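Local coordinates for myosin-I heavy chain (Dictyostelium discoideum, PDB 5EJR), which is an actin-based class VII motor acting in the early steps of phagocytosis and adhesion, represented here by its C-terminal MyTH4-FERM tail domain, at residues Gly127-Tyr132 / Gln198-Asn203; Glu367-Val372 / Gln376-Gln381; Leu438-Lys443 / Ala498-Phe503. All blocks are in the same frame, centred on the assembly; numbering follows the deposited sequence.

Contact 1: Gly127-Tyr132 / Gln198-Asn203; sequences GFELIY and QSFRSN
Tyr132 and Phe200 meet because both rings leave their helices with CG anti to the backbone N (chi1 165° and 168°), a torsion that carries each ring out toward the other helix. The two side chains slide past one another in opposite directions. The setting is the helical MyTH4 domain of the myosin tail, where the axes of 127-132 and 198-203, on helices 121-137 and 194-205, come no closer than 12.3 Å, a gap bridged by long side chains rather than by backbone proximity. The rings form an offset stack with centroids 4.0 Å apart and nearly parallel planes. Phe200 CE1 lies 3.4 Å above the plane of the Tyr132 ring, over its centre, whereas Tyr132 CD2 sits over the Phe200 ring nearer its rim. At the edge of the same Phe200 ring the methylene CG of Glu129 makes a looser contact, so that the aliphatic part of the glutamate belongs to the aromatic packing and its carboxylate to a separate, polar one.

That polar contact is a side-on, two-pronged salt bridge. Arg201, extended from CG to NE, crosses Glu129 at about a right angle and offers NE and NH2 to different oxygens. Both donors approach from above the carboxylate plane, and both hydrogen bonds are appreciably bent; two points of attachment should nevertheless restrict rotation of the carboxylate and the guanidinium alike. Trp74 of helix 58-75 packs against both charged side chains, while Phe133 meets the Phe200 ring edge-to-face and Leu169 of helix 164-178 also touches it. The shorter of the two bonds joins Arg201 NH2 to Glu129 OE1 at 2.7 Å; its companion runs from Arg201 NE to Glu129 OE2 at 2.9 Å.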
loop_
_atom_site.group_PDB
_atom_site.type_symbol
_atom_site.label_atom_id
_atom_site.label_comp_id
_atom_site.label_asym_id
_atom_site.label_seq_id
_atom_site.Cartn_x
_atom_site.Cartn_y
_atom_site.Cartn_z
ATOM N N GLY A 127 -12.254 -23.189 1.264
ATOM C CA GLY A 127 -12.744 -22.999 2.619
ATOM C C GLY A 127 -11.568 -22.929 3.557
ATOM O O GLY A 127 -11.516 -22.044 4.417
ATOM N N PHE A 128 -10.567 -23.813 3.355
ATOM C CA PHE A 128 -9.350 -23.741 4.168
ATOM C C PHE A 128 -8.468 -22.517 3.821
ATOM O O PHE A 128 -7.804 -21.988 4.713
ATOM C CB PHE A 128 -8.547 -25.048 4.122
ATOM C CG PHE A 128 -9.172 -26.157 4.938
ATOM C CD1 PHE A 128 -9.286 -26.049 6.318
ATOM C CD2 PHE A 128 -9.647 -27.311 4.325
ATOM C CE1 PHE A 128 -9.883 -27.069 7.069
ATOM C CE2 PHE A 128 -10.236 -28.332 5.079
ATOM C CZ PHE A 128 -10.352 -28.204 6.445
ATOM N N GLU A 129 -8.482 -22.065 2.546
ATOM C CA GLU A 129 -7.736 -20.863 2.102
ATOM C C GLU A 129 -8.282 -19.631 2.848
ATOM O O GLU A 129 -7.509 -18.768 3.294
ATOM C CB GLU A 129 -7.895 -20.651 0.589
ATOM C CG GLU A 129 -7.076 -21.619 -0.251
ATOM C CD GLU A 129 -7.267 -21.493 -1.748
ATOM O OE1 GLU A 129 -8.374 -21.100 -2.177
ATOM O OE2 GLU A 129 -6.317 -21.818 -2.494
ATOM N N LEU A 130 -9.618 -19.592 3.031
ATOM C CA LEU A 130 -10.304 -18.538 3.781
ATOM C C LEU A 130 -9.873 -18.586 5.240
ATOM O O LEU A 130 -9.581 -17.541 5.797
ATOM C CB LEU A 130 -11.839 -18.653 3.623
ATOM C CG LEU A 130 -12.745 -17.783 4.537
ATOM C CD1 LEU A 130 -12.460 -16.295 4.375
ATOM C CD2 LEU A 130 -14.189 -18.035 4.230
ATOM N N ILE A 131 -9.745 -19.787 5.835
ATOM C CA ILE A 131 -9.301 -19.924 7.231
ATOM C C ILE A 131 -7.882 -19.358 7.382
ATOM O O ILE A 131 -7.580 -18.672 8.369
ATOM C CB ILE A 131 -9.424 -21.386 7.731
ATOM C CG1 ILE A 131 -10.920 -21.780 7.866
ATOM C CG2 ILE A 131 -8.680 -21.584 9.045
ATOM C CD1 ILE A 131 -11.217 -23.300 7.962
ATOM N N TYR A 132 -7.020 -19.629 6.384
ATOM C CA TYR A 132 -5.655 -19.094 6.377
ATOM C C TYR A 132 -5.675 -17.557 6.416
ATOM O O TYR A 132 -4.966 -16.958 7.229
ATOM C CB TYR A 132 -4.889 -19.579 5.135
ATOM C CG TYR A 132 -3.629 -18.778 4.891
ATOM C CD1 TYR A 132 -2.481 -19.006 5.643
ATOM C CD2 TYR A 132 -3.601 -17.753 3.947
ATOM C CE1 TYR A 132 -1.329 -18.243 5.457
ATOM C CE2 TYR A 132 -2.454 -16.975 3.759
ATOM C CZ TYR A 132 -1.318 -17.236 4.506
ATOM O OH TYR A 132 -0.170 -16.500 4.314
ATOM N N GLN A 198 -2.910 -15.414 -5.490
ATOM C CA GLN A 198 -2.103 -16.181 -6.426
ATOM C C GLN A 198 -0.726 -16.519 -5.875
ATOM O O GLN A 198 -0.289 -17.671 -5.975
ATOM C CB GLN A 198 -2.013 -15.482 -7.786
ATOM C CG GLN A 198 -1.483 -16.381 -8.920
ATOM C CD GLN A 198 -2.167 -17.731 -8.965
ATOM O OE1 GLN A 198 -3.344 -17.853 -9.330
ATOM N NE2 GLN A 198 -1.452 -18.767 -8.555
ATOM N N SER A 199 -0.066 -15.540 -5.252
ATOM C CA SER A 199 1.245 -15.752 -4.650
ATOM C C SER A 199 1.186 -16.836 -3.580
ATOM O O SER A 199 1.988 -17.771 -3.629
ATOM C CB SER A 199 1.828 -14.440 -4.137
ATOM O OG SER A 199 2.167 -13.646 -5.268
ATOM N N PHE A 200 0.159 -16.787 -2.707
ATOM C CA PHE A 200 -0.055 -17.784 -1.656
ATOM C C PHE A 200 -0.230 -19.216 -2.248
ATOM O O PHE A 200 0.367 -20.172 -1.754
ATOM C CB PHE A 200 -1.277 -17.393 -0.798
ATOM C CG PHE A 200 -1.758 -18.491 0.117
ATOM C CD1 PHE A 200 -1.005 -18.882 1.219
ATOM C CD2 PHE A 200 -2.978 -19.119 -0.104
ATOM C CE1 PHE A 200 -1.453 -19.895 2.063
ATOM C CE2 PHE A 200 -3.423 -20.128 0.742
ATOM C CZ PHE A 200 -2.664 -20.501 1.824
ATOM N N ARG A 201 -1.045 -19.322 -3.297
ATOM C CA ARG A 201 -1.357 -20.542 -4.018
ATOM C C ARG A 201 -0.130 -21.159 -4.671
ATOM O O ARG A 201 0.167 -22.324 -4.399
ATOM C CB ARG A 201 -2.467 -20.279 -5.044
ATOM C CG ARG A 201 -3.824 -20.322 -4.394
ATOM C CD ARG A 201 -4.918 -19.810 -5.304
ATOM N NE ARG A 201 -6.175 -19.772 -4.565
ATOM C CZ ARG A 201 -7.332 -19.362 -5.058
ATOM N NH1 ARG A 201 -7.409 -18.908 -6.303
ATOM N NH2 ARG A 201 -8.417 -19.370 -4.304
ATOM N N SER A 202 0.618 -20.371 -5.481
ATOM C CA SER A 202 1.819 -20.877 -6.144
ATOM C C SER A 202 2.966 -21.172 -5.151
ATOM O O SER A 202 3.762 -22.071 -5.423
ATOM C CB SER A 202 2.249 -19.979 -7.299
ATOM O OG SER A 202 2.486 -18.643 -6.895
ATOM N N ASN A 203 3.007 -20.507 -3.981
ATOM C CA ASN A 203 4.020 -20.823 -2.970
ATOM C C ASN A 203 3.709 -22.182 -2.287
ATOM O O ASN A 203 4.637 -22.895 -1.910
ATOM C CB ASN A 203 4.195 -19.701 -1.948
ATOM C CG ASN A 203 5.192 -20.016 -0.856
ATOM O OD1 ASN A 203 6.408 -19.861 -1.019
ATOM N ND2 ASN A 203 4.700 -20.502 0.277
#

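Contact 2: Glu367-Val372 / Gln376-Gln381; sequences EVVRQV and QILNSQ
Leu378 meets Arg370 and Val369 within the central, helical lobe of the FERM domain, where two short helices, 366-370 and 375-378, follow one another closely in the chain. The contact illustrates how one leucine can pack on both an apolar neighbour and the side of a charged chain, whose polar end is paired with another residue.

The apolar part is slight. Leu378 reaches toward the first helix with CG anti to its backbone N (chi1 176°), and its two methyls divide the work. CD1 of Leu378 approaches Val369 CG1 at a loose 4.4 Å, while CD2 lies against the arginine. Val369 also packs on Ile387 of helix 383-394, which ties this apolar patch to the next helix.

The contact with Arg370 is one of van der Waals packing. The Arg370 chain is bent at chi2 and chi3, which folds the CD-NE portion back across Leu378 at about a right angle. No hydrogen bond joins the two segments.

The polar groups find partners outside the two segments. Arg370 NH2 forms a salt bridge with Asp375, the first residue of helix 375-378, so the charged end is held close to the chain that carries Leu378. A type I beta turn runs from Leu378 to Gln381, and the Leu378 carbonyl also accepts a hydrogen bond from Trp386 NE1. Where the arginine crosses the leucine, Leu378 CD2 lies 3.6 Å from Arg370 NE and equally far from Arg370 CD.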
loop_
_atom_site.group_PDB
_atom_site.type_symbol
_atom_site.label_atom_id
_atom_site.label_comp_id
_atom_site.label_asym_id
_atom_site.label_seq_id
_atom_site.Cartn_x
_atom_site.Cartn_y
_atom_site.Cartn_z
ATOM N N GLU A 367 14.270 18.809 -32.863
ATOM C CA GLU A 367 14.266 17.510 -32.202
ATOM C C GLU A 367 15.182 17.495 -30.966
ATOM O O GLU A 367 14.809 16.922 -29.943
ATOM C CB GLU A 367 14.582 16.380 -33.202
ATOM C CG GLU A 367 13.543 16.214 -34.323
ATOM C CD GLU A 367 13.340 17.327 -35.353
ATOM O OE1 GLU A 367 14.317 18.041 -35.699
ATOM O OE2 GLU A 367 12.183 17.487 -35.809
ATOM N N VAL A 368 16.330 18.190 -31.030
ATOM C CA VAL A 368 17.245 18.307 -29.882
ATOM C C VAL A 368 16.586 19.157 -28.779
ATOM O O VAL A 368 16.639 18.766 -27.610
ATOM C CB VAL A 368 18.654 18.826 -30.304
ATOM C CG1 VAL A 368 19.539 19.112 -29.091
ATOM C CG2 VAL A 368 19.343 17.820 -31.232
ATOM N N VAL A 369 15.938 20.282 -29.150
ATOM C CA VAL A 369 15.258 21.183 -28.196
ATOM C C VAL A 369 14.162 20.431 -27.408
ATOM O O VAL A 369 14.088 20.578 -26.180
ATOM C CB VAL A 369 14.722 22.482 -28.852
ATOM C CG1 VAL A 369 13.854 23.300 -27.878
ATOM C CG2 VAL A 369 15.865 23.321 -29.394
ATOM N N ARG A 370 13.375 19.576 -28.111
ATOM C CA ARG A 370 12.319 18.766 -27.490
ATOM C C ARG A 370 12.867 17.739 -26.471
ATOM O O ARG A 370 12.111 17.255 -25.665
ATOM C CB ARG A 370 11.508 18.025 -28.559
ATOM C CG ARG A 370 10.805 18.936 -29.551
ATOM C CD ARG A 370 9.869 19.949 -28.900
ATOM N NE ARG A 370 8.794 19.328 -28.111
ATOM C CZ ARG A 370 7.686 18.784 -28.607
ATOM N NH1 ARG A 370 7.514 18.686 -29.919
ATOM N NH2 ARG A 370 6.766 18.299 -27.798
ATOM N N GLN A 371 14.148 17.371 -26.544
ATOM C CA GLN A 371 14.721 16.405 -25.595
ATOM C C GLN A 371 15.099 17.079 -24.262
ATOM O O GLN A 371 15.430 16.380 -23.288
ATOM C CB GLN A 371 15.978 15.773 -26.206
ATOM C CG GLN A 371 15.744 14.899 -27.466
ATOM C CD GLN A 371 17.076 14.354 -27.959
ATOM O OE1 GLN A 371 17.939 15.075 -28.495
ATOM N NE2 GLN A 371 17.318 13.083 -27.699
ATOM N N VAL A 372 15.116 18.414 -24.225
ATOM C CA VAL A 372 15.626 19.151 -23.060
ATOM C C VAL A 372 14.728 20.276 -22.517
ATOM O O VAL A 372 15.079 20.886 -21.485
ATOM C CB VAL A 372 17.061 19.698 -23.331
ATOM C CG1 VAL A 372 18.028 18.558 -23.616
ATOM C CG2 VAL A 372 17.076 20.748 -24.460
ATOM N N GLN A 376 5.476 22.896 -21.300
ATOM C CA GLN A 376 5.010 24.013 -20.471
ATOM C C GLN A 376 5.871 25.285 -20.627
ATOM O O GLN A 376 5.343 26.394 -20.715
ATOM C CB GLN A 376 4.928 23.557 -18.995
ATOM C CG GLN A 376 3.846 22.503 -18.732
ATOM C CD GLN A 376 4.223 21.043 -18.966
ATOM O OE1 GLN A 376 5.265 20.692 -19.560
ATOM N NE2 GLN A 376 3.349 20.145 -18.504
ATOM N N ILE A 377 7.196 25.115 -20.737
ATOM C CA ILE A 377 8.155 26.206 -20.951
ATOM C C ILE A 377 8.215 26.544 -22.464
ATOM O O ILE A 377 8.267 27.710 -22.838
ATOM C CB ILE A 377 9.552 25.721 -20.434
ATOM C CG1 ILE A 377 9.586 25.521 -18.869
ATOM C CG2 ILE A 377 10.691 26.604 -20.916
ATOM C CD1 ILE A 377 9.412 26.700 -18.061
ATOM N N LEU A 378 8.323 25.516 -23.301
ATOM C CA LEU A 378 8.422 25.637 -24.759
ATOM C C LEU A 378 7.280 26.515 -25.318
ATOM O O LEU A 378 7.517 27.296 -26.232
ATOM C CB LEU A 378 8.373 24.233 -25.423
ATOM C CG LEU A 378 8.369 24.198 -26.990
ATOM C CD1 LEU A 378 9.719 24.678 -27.571
ATOM C CD2 LEU A 378 8.131 22.768 -27.499
ATOM N N ASN A 379 6.066 26.384 -24.751
ATOM C CA ASN A 379 4.866 27.122 -25.130
ATOM C C ASN A 379 5.019 28.629 -25.189
ATOM O O ASN A 379 4.298 29.286 -25.948
ATOM C CB ASN A 379 3.730 26.782 -24.148
ATOM C CG ASN A 379 3.103 25.465 -24.429
ATOM O OD1 ASN A 379 3.493 24.774 -25.374
ATOM N ND2 ASN A 379 2.229 25.011 -23.527
ATOM N N SER A 380 5.923 29.188 -24.386
ATOM C CA SER A 380 6.059 30.639 -24.285
ATOM C C SER A 380 6.711 31.316 -25.516
ATOM O O SER A 380 6.551 32.513 -25.670
ATOM C CB SER A 380 6.769 31.033 -22.986
ATOM O OG SER A 380 8.184 30.984 -23.099
ATOM N N GLN A 381 7.450 30.572 -26.357
ATOM C CA GLN A 381 8.109 31.136 -27.554
ATOM C C GLN A 381 8.091 30.135 -28.686
ATOM O O GLN A 381 8.086 28.931 -28.433
ATOM C CB GLN A 381 9.612 31.467 -27.285
ATOM C CG GLN A 381 9.926 32.606 -26.309
ATOM C CD GLN A 381 9.381 33.976 -26.667
ATOM O OE1 GLN A 381 9.425 34.393 -27.828
ATOM N NE2 GLN A 381 8.823 34.696 -25.700
#

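Contact 3: Leu438-Lys443 / Ala498-Phe503. With EDO (1,2-ethanediol), chain F; EDO (1,2-ethanediol), chain E; EDO (1,2-ethanediol), chain B.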
loop_
_atom_site.group_PDB
_atom_site.type_symbol
_atom_site.label_atom_id
_atom_site.label_comp_id
_atom_site.label_asym_id
_atom_site.label_seq_id
_atom_site.Cartn_x
_atom_site.Cartn_y
_atom_site.Cartn_z
ATOM N N LEU A 438 0.309 21.020 0.816
ATOM C CA LEU A 438 1.058 21.052 2.067
ATOM C C LEU A 438 2.458 20.643 1.635
ATOM O O LEU A 438 2.607 19.585 1.026
ATOM C CB LEU A 438 0.496 20.033 3.083
ATOM C CG LEU A 438 1.308 19.822 4.350
ATOM C CD1 LEU A 438 1.114 20.972 5.309
ATOM C CD2 LEU A 438 0.929 18.505 5.021
ATOM N N ALA A 439 3.455 21.499 1.863
ATOM C CA ALA A 439 4.829 21.186 1.479
ATOM C C ALA A 439 5.680 20.981 2.727
ATOM O O ALA A 439 5.666 21.830 3.620
ATOM C CB ALA A 439 5.405 22.318 0.634
ATOM N N ILE A 440 6.404 19.853 2.806
ATOM C CA ILE A 440 7.295 19.591 3.949
ATOM C C ILE A 440 8.671 19.378 3.392
ATOM O O ILE A 440 8.836 18.573 2.472
ATOM C CB ILE A 440 6.821 18.405 4.841
ATOM C CG1 ILE A 440 5.339 18.636 5.318
ATOM C CG2 ILE A 440 7.764 18.203 6.048
ATOM C CD1 ILE A 440 4.653 17.396 5.999
ATOM N N ASN A 441 9.664 20.116 3.933
ATOM C CA ASN A 441 11.044 19.999 3.490
ATOM C C ASN A 441 11.979 20.091 4.679
ATOM O O ASN A 441 11.507 19.972 5.818
ATOM C CB ASN A 441 11.370 21.016 2.389
ATOM C CG ASN A 441 11.410 22.448 2.875
ATOM O OD1 ASN A 441 10.948 22.788 3.962
ATOM N ND2 ASN A 441 12.075 23.291 2.129
ATOM N N LYS A 442 13.296 20.283 4.435
ATOM C CA LYS A 442 14.293 20.335 5.511
ATOM C C LYS A 442 14.115 21.557 6.462
ATOM O O LYS A 442 14.560 21.511 7.607
ATOM C CB LYS A 442 15.733 20.280 4.921
ATOM C CG LYS A 442 16.122 21.531 4.110
ATOM C CD LYS A 442 17.626 21.479 3.695
ATOM C CE LYS A 442 18.282 22.836 3.646
ATOM N NZ LYS A 442 17.989 23.547 2.373
ATOM N N LYS A 443 13.473 22.623 5.977
ATOM C CA LYS A 443 13.251 23.886 6.714
ATOM C C LYS A 443 11.957 23.902 7.550
ATOM O O LYS A 443 11.913 24.519 8.618
ATOM C CB LYS A 443 13.221 25.058 5.740
ATOM C CG LYS A 443 14.532 25.262 4.998
ATOM C CD LYS A 443 14.492 26.549 4.175
ATOM C CE LYS A 443 15.788 26.837 3.448
ATOM N NZ LYS A 443 16.882 27.186 4.391
ATOM N N ALA A 498 3.004 11.969 8.810
ATOM C CA ALA A 498 3.773 11.755 10.049
ATOM C C ALA A 498 5.200 11.261 9.736
ATOM O O ALA A 498 6.149 11.727 10.333
ATOM C CB ALA A 498 3.057 10.741 10.934
ATOM N N SER A 499 5.349 10.325 8.797
ATOM C CA SER A 499 6.664 9.798 8.436
ATOM C C SER A 499 7.585 10.921 7.840
ATOM O O SER A 499 8.736 11.064 8.258
ATOM C CB SER A 499 6.500 8.623 7.466
ATOM O OG SER A 499 7.604 8.505 6.582
ATOM N N VAL A 500 7.067 11.718 6.886
ATOM C CA VAL A 500 7.841 12.818 6.272
ATOM C C VAL A 500 8.148 13.895 7.312
ATOM O O VAL A 500 9.303 14.316 7.445
ATOM C CB VAL A 500 7.120 13.378 5.020
ATOM C CG1 VAL A 500 7.809 14.635 4.499
ATOM C CG2 VAL A 500 7.056 12.316 3.936
ATOM N N TYR A 501 7.121 14.361 8.045
ATOM C CA TYR A 501 7.352 15.349 9.099
ATOM C C TYR A 501 8.388 14.810 10.157
ATOM O O TYR A 501 9.333 15.513 10.469
ATOM C CB TYR A 501 6.025 15.771 9.794
ATOM C CG TYR A 501 6.249 16.800 10.886
ATOM C CD1 TYR A 501 6.611 16.412 12.171
ATOM C CD2 TYR A 501 6.178 18.162 10.612
ATOM C CE1 TYR A 501 6.900 17.354 13.156
ATOM C CE2 TYR A 501 6.446 19.109 11.593
ATOM C CZ TYR A 501 6.820 18.699 12.861
ATOM O OH TYR A 501 7.063 19.625 13.848
ATOM N N GLN A 502 8.210 13.603 10.687
ATOM C CA GLN A 502 9.164 13.059 11.679
ATOM C C GLN A 502 10.610 13.061 11.149
ATOM O O GLN A 502 11.517 13.522 11.849
ATOM C CB GLN A 502 8.755 11.640 12.142
ATOM C CG GLN A 502 9.785 10.910 13.042
ATOM C CD GLN A 502 10.132 11.610 14.349
ATOM O OE1 GLN A 502 11.240 11.455 14.875
ATOM N NE2 GLN A 502 9.195 12.352 14.937
ATOM N N PHE A 503 10.804 12.611 9.904
ATOM C CA PHE A 503 12.154 12.538 9.319
ATOM C C PHE A 503 12.846 13.871 9.283
ATOM O O PHE A 503 13.974 13.980 9.773
ATOM C CB PHE A 503 12.169 11.875 7.927
ATOM C CG PHE A 503 13.569 11.667 7.380
ATOM C CD1 PHE A 503 14.231 12.688 6.699
ATOM C CD2 PHE A 503 14.230 10.462 7.563
ATOM C CE1 PHE A 503 15.528 12.500 6.214
ATOM C CE2 PHE A 503 15.530 10.278 7.077
ATOM C CZ PHE A 503 16.163 11.294 6.400
HETATM C C1 EDO F . 9.973 26.103 0.895
HETATM O O1 EDO F . 9.971 26.730 -0.379
HETATM C C2 EDO F . 11.310 26.486 1.541
HETATM O O2 EDO F . 11.422 25.905 2.807
HETATM C C1 EDO E . 7.842 8.776 2.961
HETATM O O1 EDO E . 8.280 7.939 1.885
HETATM C C2 EDO E . 6.482 8.238 3.551
HETATM O O2 EDO E . 6.786 7.137 4.397
HETATM C C1 EDO B . 17.070 22.064 -0.894
HETATM O O1 EDO B . 18.277 22.705 -0.538
HETATM C C2 EDO B . 17.236 20.568 -0.614
HETATM O O2 EDO B . 18.445 20.122 -1.255
#
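Ile440 and Val500 cross obliquely, branch against branch, where a strand faces the C-terminal helix of the PTB/PH-like lobe of the FERM domain. Ile440 uses its two arms differently. CG2 of Ile440, anti to the backbone N, meets Val500 CG1 at 3.9 Å and also approaches the CA of Tyr501; the longer Ile440 arm ends in CD1, which comes to 4.4 Å from Tyr501 CB. The isoleucine thus lies against the base of the tyrosine, whose ring meets Phe461 edge-to-face. The contact is buried and purely apolar.

Beyond the strand end, the CB of Asn441 points away from the helix. Its OD1 accepts a hydrogen bond from Gly444 N and a weak one from Lys443 N, while Asn441 ND2 donates to O2 of the ethanediol of chain F, probably from the crystallisation liquor, at 2.8 Å. With an alanine in place of Asn441, the Gly444 and Lys443 amides would probably lose this acceptor, and the link between strands 435-440 and 444-448 its hold. On the helix, Ser499 OG shares a hydrogen bond with O2 of the ethanediol of chain E (2.7 Å), and Val500 CG2 packs on its carbon C1.

Strand 435-440 lies between strands 423-428 and 444-448 in an antiparallel four-stranded sheet. Helix 494-505 packs against this sheet, with Ile497 and Tyr504 also touching Ile440, Val500 resting on Thr423 and Tyr501 on Val445.

Overall arrangement
Taken in chain order, the three contacts sample successive parts of a modular tail. Contact 1 lies in the all-helical MyTH4 domain, contact 2 in the helical middle lobe of the FERM domain and contact 3 in its PTB/PH-like lobe, where a helix meets a sheet. Each closes before the next opens. Their centres are about 52 Å (contacts 1 and 2), about 39 Å (contacts 1 and 3) and about 33 Å (contacts 2 and 3) apart; no two touch, and contact 1 lies across the chain's centre from the others. Contacts 2 and 3 share the FERM domain but no helix or strand. Each joins parts of one module; contacts 1 and 3 unite segments far apart in sequence, contact 2 neighbouring ones.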